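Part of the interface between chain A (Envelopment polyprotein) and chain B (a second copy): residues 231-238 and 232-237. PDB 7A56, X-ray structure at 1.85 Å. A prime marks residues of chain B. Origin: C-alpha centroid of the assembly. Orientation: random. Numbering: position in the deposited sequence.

Chain A 231-238: QTIQMDSM
Chain B, residues 232-237: TIQMDS

Two copies of the Envelopment polyprotein meet here through the same segment of sequence. The contact is small, with 275 Å² buried over both sides. The end-to-end directions of the touching parts lie 24° apart, so the two segments run roughly the same way. Thr232 CA is 7.7 Å from Ile233′ CA, and Ser237 CA is 6.5 Å from Asp236′ CA. No hydrogen bond links the stretches.

The backbones share one conformation. Phi/psi is -145/145 at residue 233, -57/132 at 234, -108/158 at 235, -142/72 at 236 and -108/-21 at 237. Phi/psi at Thr232 is -153/-172. Matching residues share their rotamers too, but they are not covered equally: 90 Å² of Ile233′ against 21 Å² of Ile233.

Ile233′ covers the most surface, 90 Å². Its CA-to-CB bond points toward chain A. Chi1 is m (-67°) and chi2 is t (168°), which extends CD1 to the backbone at Thr232 and Ile233. Ile233′ CD1 lies 3.6 Å from Ile233 N and 4.1 Å from Thr232 C. Ile233′ CD1 also packs 3.7 Å from Ile233 CB, an apolar contact between identical residues. Ile233 N is buried by this contact and has no polar partner anywhere in the model; a methyl group cannot supply one. Thr232 OG1, 4.2 Å from Ile233′ CD1, is hydrogen-bonded elsewhere in the structure.

Met235 is next, with 58 Å² covered. Its CA-to-CB bond also points toward the partner. The rotamer is m, t, p (-56°, -179°, 63°). Met235 SD comes 3.8 Å from Ile233′ CG2, so Ile233′ is touched through CG2 as well as CD1. The terminal methyl reaches the next residue: Met235 CE is 3.7 Å from Gln234′ O and 4.1 Å from Gln234′ CB. These are packing contacts. Met235′ has the same rotamer, but its CA-to-CB bond points away from the chain A stretch and it takes no part in this pair of stretches.

Asp236′ contributes 34 Å² in a more exposed setting. Its CA-to-CB bond points toward chain A, with chi1 t (-179°) and chi2 25°. The carboxylate approaches backbone carbonyls: Asp236′ OD2 is 3.9 Å from Asp236 O and 4.4 Å from Ser237 O. Asp236 has the same chi1, but its CA-to-CB bond points sideways and its side chain makes no close contact with the chain B stretch. Ser237 has chi1 p (64°), and its OG is hydrogen-bonded elsewhere. Gln234 and Met238 point away from the chain B stretch at the CA-to-CB bond and make no contact with it.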

ATOM      1  N   GLN A 231      14.721  14.326  -2.113  1.00 19.90           N
ATOM      2  CA  GLN A 231      13.438  14.338  -2.796  1.00 20.92           C
ATOM      3  C   GLN A 231      12.793  12.963  -2.590  1.00 22.50           C
ATOM      4  O   GLN A 231      13.457  11.924  -2.725  1.00 23.05           O
ATOM      5  CB  GLN A 231      13.639  14.642  -4.297  1.00 22.93           C
ATOM      6  CG  GLN A 231      14.268  15.997  -4.551  1.00 22.42           C
ATOM      7  CD  GLN A 231      13.448  17.136  -3.962  1.00 23.70           C
ATOM      8  OE1 GLN A 231      12.207  17.213  -4.175  1.00 24.40           O
ATOM      9  NE2 GLN A 231      14.127  18.033  -3.201  1.00 22.64           N
ATOM     10  N   THR A 232      11.526  12.946  -2.216  1.00 24.56           N
ATOM     11  CA  THR A 232      10.917  11.675  -1.871  1.00 23.42           C
ATOM     12  C   THR A 232       9.418  11.739  -2.126  1.00 24.91           C
ATOM     13  O   THR A 232       8.892  12.719  -2.675  1.00 24.22           O
ATOM     14  CB  THR A 232      11.241  11.338  -0.404  1.00 24.56           C
ATOM     15  OG1 THR A 232      10.690  10.030  -0.046  1.00 25.29           O
ATOM     16  CG2 THR A 232      10.611  12.410   0.492  1.00 25.99           C
ATOM     17  N   ILE A 233       8.710  10.675  -1.684  1.00 23.64           N
ATOM     18  CA  ILE A 233       7.274  10.590  -1.815  1.00 23.10           C
ATOM     19  C   ILE A 233       6.794   9.856  -0.560  1.00 21.06           C
ATOM     20  O   ILE A 233       7.509   9.026  -0.005  1.00 25.93           O
ATOM     21  CB  ILE A 233       6.884   9.833  -3.117  1.00 25.26           C
ATOM     22  CG1 ILE A 233       7.290  10.639  -4.371  1.00 29.60           C
ATOM     23  CG2 ILE A 233       5.354   9.501  -3.252  1.00 30.03           C
ATOM     24  CD1 ILE A 233       7.190   9.845  -5.627  1.00 31.19           C
ATOM     25  N   GLN A 234       5.636  10.242  -0.069  1.00 22.35           N
ATOM     26  CA  GLN A 234       5.085   9.554   1.103  1.00 23.37           C
ATOM     27  C   GLN A 234       4.942   8.057   0.818  1.00 22.75           C
ATOM     28  O   GLN A 234       4.427   7.680  -0.234  1.00 24.59           O
ATOM     29  CB  GLN A 234       3.739  10.145   1.429  1.00 23.10           C
ATOM     30  CG  GLN A 234       3.156   9.584   2.735  1.00 28.18           C
ATOM     31  CD  GLN A 234       1.946  10.438   3.177  1.00 36.05           C
ATOM     32  OE1 GLN A 234       1.649  10.570   4.345  1.00 41.08           O
ATOM     33  NE2 GLN A 234       1.301  11.046   2.234  1.00 35.82           N
ATOM     34  N   MET A 235       5.415   7.209   1.744  1.00 23.59           N
ATOM     35  CA  MET A 235       5.348   5.757   1.562  1.00 19.92           C
ATOM     36  C   MET A 235       4.304   5.183   2.491  1.00 23.19           C
ATOM     37  O   MET A 235       3.941   5.789   3.501  1.00 25.15           O
ATOM     38  CB  MET A 235       6.690   5.032   1.850  1.00 20.58           C
ATOM     39  CG  MET A 235       7.810   5.670   0.931  1.00 23.44           C
ATOM     40  SD  MET A 235       9.422   4.887   1.141  1.00 26.04           S
ATOM     41  CE  MET A 235       9.233   3.190   0.624  1.00 26.45           C
ATOM     42  N   ASP A 236       3.840   4.014   2.124  1.00 23.45           N
ATOM     43  CA  ASP A 236       2.832   3.306   2.910  1.00 27.88           C
ATOM     44  C   ASP A 236       3.222   1.810   2.822  1.00 32.30           C
ATOM     45  O   ASP A 236       2.626   0.989   2.162  1.00 42.31           O
ATOM     46  CB  ASP A 236       1.437   3.630   2.380  1.00 33.97           C
ATOM     47  CG  ASP A 236       0.354   2.933   3.187  1.00 45.64           C
ATOM     48  OD1 ASP A 236       0.658   2.632   4.367  1.00 41.09           O
ATOM     49  OD2 ASP A 236      -0.757   2.671   2.655  1.00 50.68           O
ATOM     50  N   SER A 237       4.299   1.460   3.506  1.00 28.17           N
ATOM     51  CA  SER A 237       5.027   0.204   3.366  1.00 30.26           C
ATOM     52  C   SER A 237       4.791  -0.705   4.578  1.00 30.79           C
ATOM     53  O   SER A 237       4.899  -1.926   4.450  1.00 35.67           O
ATOM     54  CB  SER A 237       6.556   0.464   3.194  1.00 28.20           C
ATOM     55  OG  SER A 237       7.242   1.119   4.366  1.00 28.95           O
ATOM     56  N   MET A 238       4.381  -0.159   5.671  1.00 25.81           N
ATOM     57  CA  MET A 238       4.402  -0.951   6.903  1.00 22.76           C
ATOM     58  C   MET A 238       3.003  -1.482   7.249  1.00 22.54           C
ATOM     59  O   MET A 238       2.010  -0.822   6.985  1.00 23.21           O
ATOM     60  CB  MET A 238       4.933  -0.093   8.045  1.00 23.43           C
ATOM     61  CG  MET A 238       6.528   0.294   7.770  1.00 23.04           C
ATOM     62  SD  MET A 238       7.120   1.029   9.209  1.00 28.36           S
ATOM     63  CE  MET A 238       7.321  -0.325  10.433  1.00 26.01           C
TER
ATOM     64  N   THR B 232      14.238   6.105  -8.086  1.00 24.56           N
ATOM     65  CA  THR B 232      12.938   5.516  -7.821  1.00 23.42           C
ATOM     66  C   THR B 232      12.732   5.385  -6.319  1.00 24.91           C
ATOM     67  O   THR B 232      13.541   5.857  -5.507  1.00 24.22           O
ATOM     68  CB  THR B 232      12.838   4.160  -8.541  1.00 24.56           C
ATOM     69  OG1 THR B 232      11.513   3.570  -8.340  1.00 25.29           O
ATOM     70  CG2 THR B 232      13.900   3.219  -7.955  1.00 25.99           C
ATOM     71  N   ILE B 233      11.631   4.693  -5.944  1.00 23.64           N
ATOM     72  CA  ILE B 233      11.304   4.447  -4.559  1.00 23.10           C
ATOM     73  C   ILE B 233      10.663   3.056  -4.535  1.00 21.06           C
ATOM     74  O   ILE B 233      10.032   2.638  -5.500  1.00 25.93           O
ATOM     75  CB  ILE B 233      10.341   5.541  -4.018  1.00 25.26           C
ATOM     76  CG1 ILE B 233      11.042   6.917  -3.958  1.00 29.60           C
ATOM     77  CG2 ILE B 233       9.757   5.254  -2.586  1.00 30.03           C
ATOM     78  CD1 ILE B 233      10.095   8.039  -3.710  1.00 31.19           C
ATOM     79  N   GLN B 234      10.919   2.318  -3.476  1.00 22.35           N
ATOM     80  CA  GLN B 234      10.301   0.993  -3.355  1.00 23.37           C
ATOM     81  C   GLN B 234       8.777   1.112  -3.426  1.00 22.75           C
ATOM     82  O   GLN B 234       8.197   1.965  -2.754  1.00 24.59           O
ATOM     83  CB  GLN B 234      10.707   0.382  -2.040  1.00 23.10           C
ATOM     84  CG  GLN B 234      10.225  -1.069  -1.897  1.00 28.18           C
ATOM     85  CD  GLN B 234      10.925  -1.737  -0.691  1.00 36.05           C
ATOM     86  OE1 GLN B 234      11.150  -2.928  -0.662  1.00 41.08           O
ATOM     87  NE2 GLN B 234      11.302  -0.944   0.260  1.00 35.82           N
ATOM     88  N   MET B 235       8.135   0.274  -4.253  1.00 23.59           N
ATOM     89  CA  MET B 235       6.678   0.317  -4.414  1.00 19.92           C
ATOM     90  C   MET B 235       6.065  -0.890  -3.744  1.00 23.19           C
ATOM     91  O   MET B 235       6.724  -1.908  -3.527  1.00 25.15           O
ATOM     92  CB  MET B 235       6.216   0.324  -5.895  1.00 20.58           C
ATOM     93  CG  MET B 235       6.905   1.547  -6.628  1.00 23.44           C
ATOM     94  SD  MET B 235       6.419   1.695  -8.360  1.00 26.04           S
ATOM     95  CE  MET B 235       4.664   2.009  -8.368  1.00 26.45           C
ATOM     96  N   ASP B 236       4.801  -0.748  -3.430  1.00 23.45           N
ATOM     97  CA  ASP B 236       4.044  -1.818  -2.786  1.00 27.88           C
ATOM     98  C   ASP B 236       2.630  -1.753  -3.411  1.00 32.30           C
ATOM     99  O   ASP B 236       1.650  -1.335  -2.836  1.00 42.31           O
ATOM    100  CB  ASP B 236       4.076  -1.638  -1.269  1.00 33.97           C
ATOM    101  CG  ASP B 236       3.320  -2.748  -0.555  1.00 45.64           C
ATOM    102  OD1 ASP B 236       3.218  -3.831  -1.181  1.00 41.09           O
ATOM    103  OD2 ASP B 236       2.823  -2.540   0.582  1.00 50.68           O
ATOM    104  N   SER B 237       2.541  -2.165  -4.665  1.00 28.17           N
ATOM    105  CA  SER B 237       1.408  -1.944  -5.557  1.00 30.26           C
ATOM    106  C   SER B 237       0.629  -3.244  -5.787  1.00 30.79           C
ATOM    107  O   SER B 237      -0.565  -3.189  -6.084  1.00 35.67           O
ATOM    108  CB  SER B 237       1.884  -1.367  -6.927  1.00 28.20           C
ATOM    109  OG  SER B 237       2.778  -2.269  -7.739  1.00 28.95           O
TER